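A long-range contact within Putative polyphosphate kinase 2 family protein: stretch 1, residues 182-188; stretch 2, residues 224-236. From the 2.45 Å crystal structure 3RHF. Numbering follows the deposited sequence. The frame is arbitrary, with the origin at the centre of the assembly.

Stretch 1, residues 182-188: VKVMLNI
Stretch 2 (224-236) YMDAYSVAFEKTS

Residues 182-187 form a β-strand that begins earlier in the chain, and Ile188 follows it in a loop. Residues 224-235 are helical, continuing a helix that also begins earlier. The strand and helix run nearly antiparallel, with 156° between their N-to-C directions and a closest axis approach of 11.8 Å. The antiparallel sense shows in the register. Asn187 CA lies 9.5 Å from Met225 CA, Met185 CA lies 8.9 Å from Tyr228 CA, and Lys183 CA lies 8.9 Å from Ser236 CA. In the strand, phi runs from -86 to -129 and psi from 107 to 131. The CA-to-CB bonds of Lys183 and Met185 point toward the helix and that of Val184 away, as strand alternation requires. The contact is small, burying 293 Å² over both sides.

Tyr224 opens the helical stretch and accepts the backbone hydrogen bond from Tyr228 (Tyr228 N to Tyr224 O, 3.0 Å). Met225 is a selenomethionine with chi angles m, m, p. Its CB points sideways, but its end comes nearer the strand. Met225 SE lies 4.2 Å from Asn187 OD1, and Met225 CE lies 4.4 Å from Met185 CE. Asn187 has chi1 t. Asp226 and Ala227 are out of reach.

The CA-to-CB bond of Tyr228 points toward the strand, with chi1 at -91° and chi2 at -75°. Met185, also a selenomethionine, has chi1 t, chi2 at -112° and chi3 t. This conformation lays its methyl over one face of the Tyr228 ring. Met185 CE is 3.7 Å from Tyr228 CG and 3.7 Å from the ring centroid, 11° off the ring normal. That is CH-pi geometry: a polarised methyl group meets the pi cloud. Met185 SE sits obliquely, 4.8 Å from the same centroid.

Ser229 (chi1 p) bonds back within the helix, Ser229 OG to Asp226 O at 2.9 Å. Val230 and Ala231 are out of reach of the strand. Phe232 has chi1 m and chi2 at -35°. Its CB points sideways, while its ring end approaches the strand. Phe232 CZ is 3.9 Å from Met185 CB, an apolar contact. Met185 SE lies at the edge of the Phe232 ring, 5.3 Å from its centroid. Met185 thus touches the rings of Tyr228 and Phe232. Glu233 and Lys234 are exposed.

Thr235 ends the helix at phi/psi -127/3. Its chi1 is p, and Thr235 OG1 donates to Ala231 O at 2.5 Å. Thr235 O accepts a hydrogen bond from Lys183 NZ at 2.7 Å, so the charged amine meets a backbone carbonyl. Lys183 has chi1 m, chi2 t, chi3 m and chi4 at -140°. Ser236 is the first residue to leave helical phi/psi, at -86/102.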

# COMPACT_ATOMS: atom_id res chain seq x y z
N VAL A 182 3.97 -13.25 12.72
CA VAL A 182 2.72 -12.99 13.44
C VAL A 182 1.51 -13.62 12.73
O VAL A 182 1.08 -13.10 11.69
CB VAL A 182 2.45 -11.51 13.55
CG1 VAL A 182 1.07 -11.29 14.06
CG2 VAL A 182 3.47 -10.86 14.49
N LYS A 183 0.97 -14.71 13.29
CA LYS A 183 -0.13 -15.43 12.64
C LYS A 183 -1.48 -15.07 13.30
O LYS A 183 -1.63 -15.15 14.52
CB LYS A 183 0.09 -16.95 12.68
CG LYS A 183 1.42 -17.40 12.07
CD LYS A 183 1.46 -18.92 11.73
CE LYS A 183 1.44 -19.87 12.96
NZ LYS A 183 2.35 -21.07 12.87
N VAL A 184 -2.44 -14.66 12.49
CA VAL A 184 -3.71 -14.21 13.00
C VAL A 184 -4.84 -14.93 12.28
O VAL A 184 -4.87 -15.03 11.03
CB VAL A 184 -3.87 -12.69 12.82
CG1 VAL A 184 -5.32 -12.32 12.82
CG2 VAL A 184 -3.11 -11.97 13.93
N MSE A 185 -5.77 -15.46 13.06
CA MSE A 185 -7.02 -15.97 12.48
C MSE A 185 -8.17 -15.11 12.95
O MSE A 185 -8.40 -14.96 14.15
CB MSE A 185 -7.25 -17.41 12.83
CG MSE A 185 -8.43 -18.03 12.03
SE MSE A 185 -9.95 -18.47 13.22
CE MSE A 185 -11.15 -19.39 11.89
N LEU A 186 -8.86 -14.51 12.01
CA LEU A 186 -10.04 -13.72 12.33
C LEU A 186 -11.27 -14.61 12.41
O LEU A 186 -11.69 -15.17 11.41
CB LEU A 186 -10.29 -12.64 11.26
CG LEU A 186 -9.15 -11.70 10.97
CD1 LEU A 186 -9.62 -10.82 9.85
CD2 LEU A 186 -8.78 -10.93 12.22
N ASN A 187 -11.88 -14.69 13.58
CA ASN A 187 -12.93 -15.66 13.85
C ASN A 187 -14.31 -14.94 13.95
O ASN A 187 -14.57 -14.11 14.85
CB ASN A 187 -12.54 -16.38 15.13
CG ASN A 187 -13.47 -17.50 15.50
OD1 ASN A 187 -13.83 -18.36 14.68
ND2 ASN A 187 -13.80 -17.56 16.77
N ILE A 188 -15.18 -15.23 13.00
CA ILE A 188 -16.55 -14.77 13.11
C ILE A 188 -17.45 -15.97 13.25
O ILE A 188 -17.08 -17.08 12.84
CB ILE A 188 -17.00 -13.89 11.93
CG1 ILE A 188 -16.93 -14.66 10.59
CG2 ILE A 188 -16.15 -12.59 11.93
CD1 ILE A 188 -17.36 -13.85 9.37
N TYR A 224 -14.67 -26.59 7.98
CA TYR A 224 -13.70 -25.51 8.10
C TYR A 224 -13.32 -25.21 9.52
O TYR A 224 -12.16 -25.09 9.79
CB TYR A 224 -14.21 -24.25 7.44
CG TYR A 224 -14.01 -24.17 5.94
CD1 TYR A 224 -12.76 -23.88 5.38
CD2 TYR A 224 -15.08 -24.36 5.09
CE1 TYR A 224 -12.60 -23.81 3.97
CE2 TYR A 224 -14.93 -24.28 3.72
CZ TYR A 224 -13.70 -24.00 3.16
OH TYR A 224 -13.65 -23.91 1.79
N MSE A 225 -14.25 -25.06 10.45
CA MSE A 225 -13.83 -24.86 11.84
C MSE A 225 -12.94 -25.99 12.37
O MSE A 225 -12.04 -25.75 13.18
CB MSE A 225 -15.02 -24.74 12.79
CG MSE A 225 -15.86 -23.44 12.68
SE MSE A 225 -14.89 -21.73 12.49
CE MSE A 225 -14.66 -21.67 10.53
N ASP A 226 -13.22 -27.22 11.93
CA ASP A 226 -12.42 -28.39 12.34
C ASP A 226 -10.98 -28.31 11.73
O ASP A 226 -9.97 -28.56 12.41
CB ASP A 226 -13.16 -29.72 11.98
CG ASP A 226 -12.49 -30.95 12.58
OD1 ASP A 226 -12.39 -31.02 13.83
OD2 ASP A 226 -12.02 -31.84 11.81
N ALA A 227 -10.93 -27.94 10.46
CA ALA A 227 -9.68 -27.79 9.76
C ALA A 227 -8.79 -26.79 10.48
O ALA A 227 -7.60 -27.02 10.68
CB ALA A 227 -9.93 -27.34 8.34
N TYR A 228 -9.39 -25.67 10.88
CA TYR A 228 -8.65 -24.64 11.55
C TYR A 228 -8.13 -25.18 12.86
O TYR A 228 -6.96 -25.00 13.19
CB TYR A 228 -9.53 -23.38 11.78
CG TYR A 228 -9.41 -22.39 10.62
CD1 TYR A 228 -8.28 -21.61 10.47
CD2 TYR A 228 -10.42 -22.27 9.66
CE1 TYR A 228 -8.16 -20.74 9.41
CE2 TYR A 228 -10.28 -21.38 8.59
CZ TYR A 228 -9.14 -20.63 8.47
OH TYR A 228 -8.95 -19.74 7.42
N SER A 229 -9.01 -25.82 13.62
CA SER A 229 -8.66 -26.20 14.96
C SER A 229 -7.58 -27.24 14.92
O SER A 229 -6.69 -27.20 15.74
CB SER A 229 -9.89 -26.67 15.76
OG SER A 229 -10.36 -27.83 15.18
N VAL A 230 -7.61 -28.13 13.94
CA VAL A 230 -6.55 -29.13 13.80
C VAL A 230 -5.25 -28.46 13.40
O VAL A 230 -4.22 -28.65 14.07
CB VAL A 230 -6.93 -30.24 12.82
CG1 VAL A 230 -5.70 -31.17 12.54
CG2 VAL A 230 -8.11 -31.03 13.39
N ALA A 231 -5.31 -27.65 12.34
CA ALA A 231 -4.20 -26.76 11.94
C ALA A 231 -3.55 -26.06 13.12
O ALA A 231 -2.32 -26.00 13.17
CB ALA A 231 -4.69 -25.71 10.91
N PHE A 232 -4.34 -25.55 14.06
CA PHE A 232 -3.76 -24.89 15.24
C PHE A 232 -3.11 -25.88 16.20
O PHE A 232 -2.08 -25.56 16.78
CB PHE A 232 -4.75 -24.05 16.09
CG PHE A 232 -5.53 -22.99 15.33
CD1 PHE A 232 -4.97 -22.30 14.29
CD2 PHE A 232 -6.82 -22.71 15.69
CE1 PHE A 232 -5.71 -21.36 13.62
CE2 PHE A 232 -7.55 -21.78 15.03
CZ PHE A 232 -6.98 -21.11 13.97
N GLU A 233 -3.68 -27.06 16.39
CA GLU A 233 -3.02 -28.06 17.25
C GLU A 233 -1.70 -28.44 16.62
O GLU A 233 -0.78 -28.78 17.31
CB GLU A 233 -3.87 -29.34 17.43
CG GLU A 233 -5.11 -29.17 18.38
CD GLU A 233 -6.08 -30.39 18.38
OE1 GLU A 233 -5.56 -31.50 18.06
OE2 GLU A 233 -7.31 -30.22 18.70
N LYS A 234 -1.64 -28.44 15.30
CA LYS A 234 -0.46 -28.95 14.60
C LYS A 234 0.63 -27.89 14.43
O LYS A 234 1.80 -28.26 14.46
CB LYS A 234 -0.86 -29.51 13.22
CG LYS A 234 -1.90 -30.68 13.27
CD LYS A 234 -1.22 -32.07 13.35
CE LYS A 234 -2.17 -33.19 13.77
NZ LYS A 234 -1.40 -34.17 14.61
N THR A 235 0.26 -26.60 14.29
CA THR A 235 1.18 -25.56 13.79
C THR A 235 1.34 -24.30 14.65
O THR A 235 2.07 -23.37 14.25
CB THR A 235 0.80 -25.10 12.36
OG1 THR A 235 -0.48 -24.45 12.36
CG2 THR A 235 0.77 -26.29 11.42
N SER A 236 0.68 -24.26 15.81
CA SER A 236 0.92 -23.21 16.77
C SER A 236 2.12 -23.54 17.67
O SER A 236 2.01 -24.30 18.63
CB SER A 236 -0.32 -22.96 17.61
OG SER A 236 -0.08 -21.99 18.62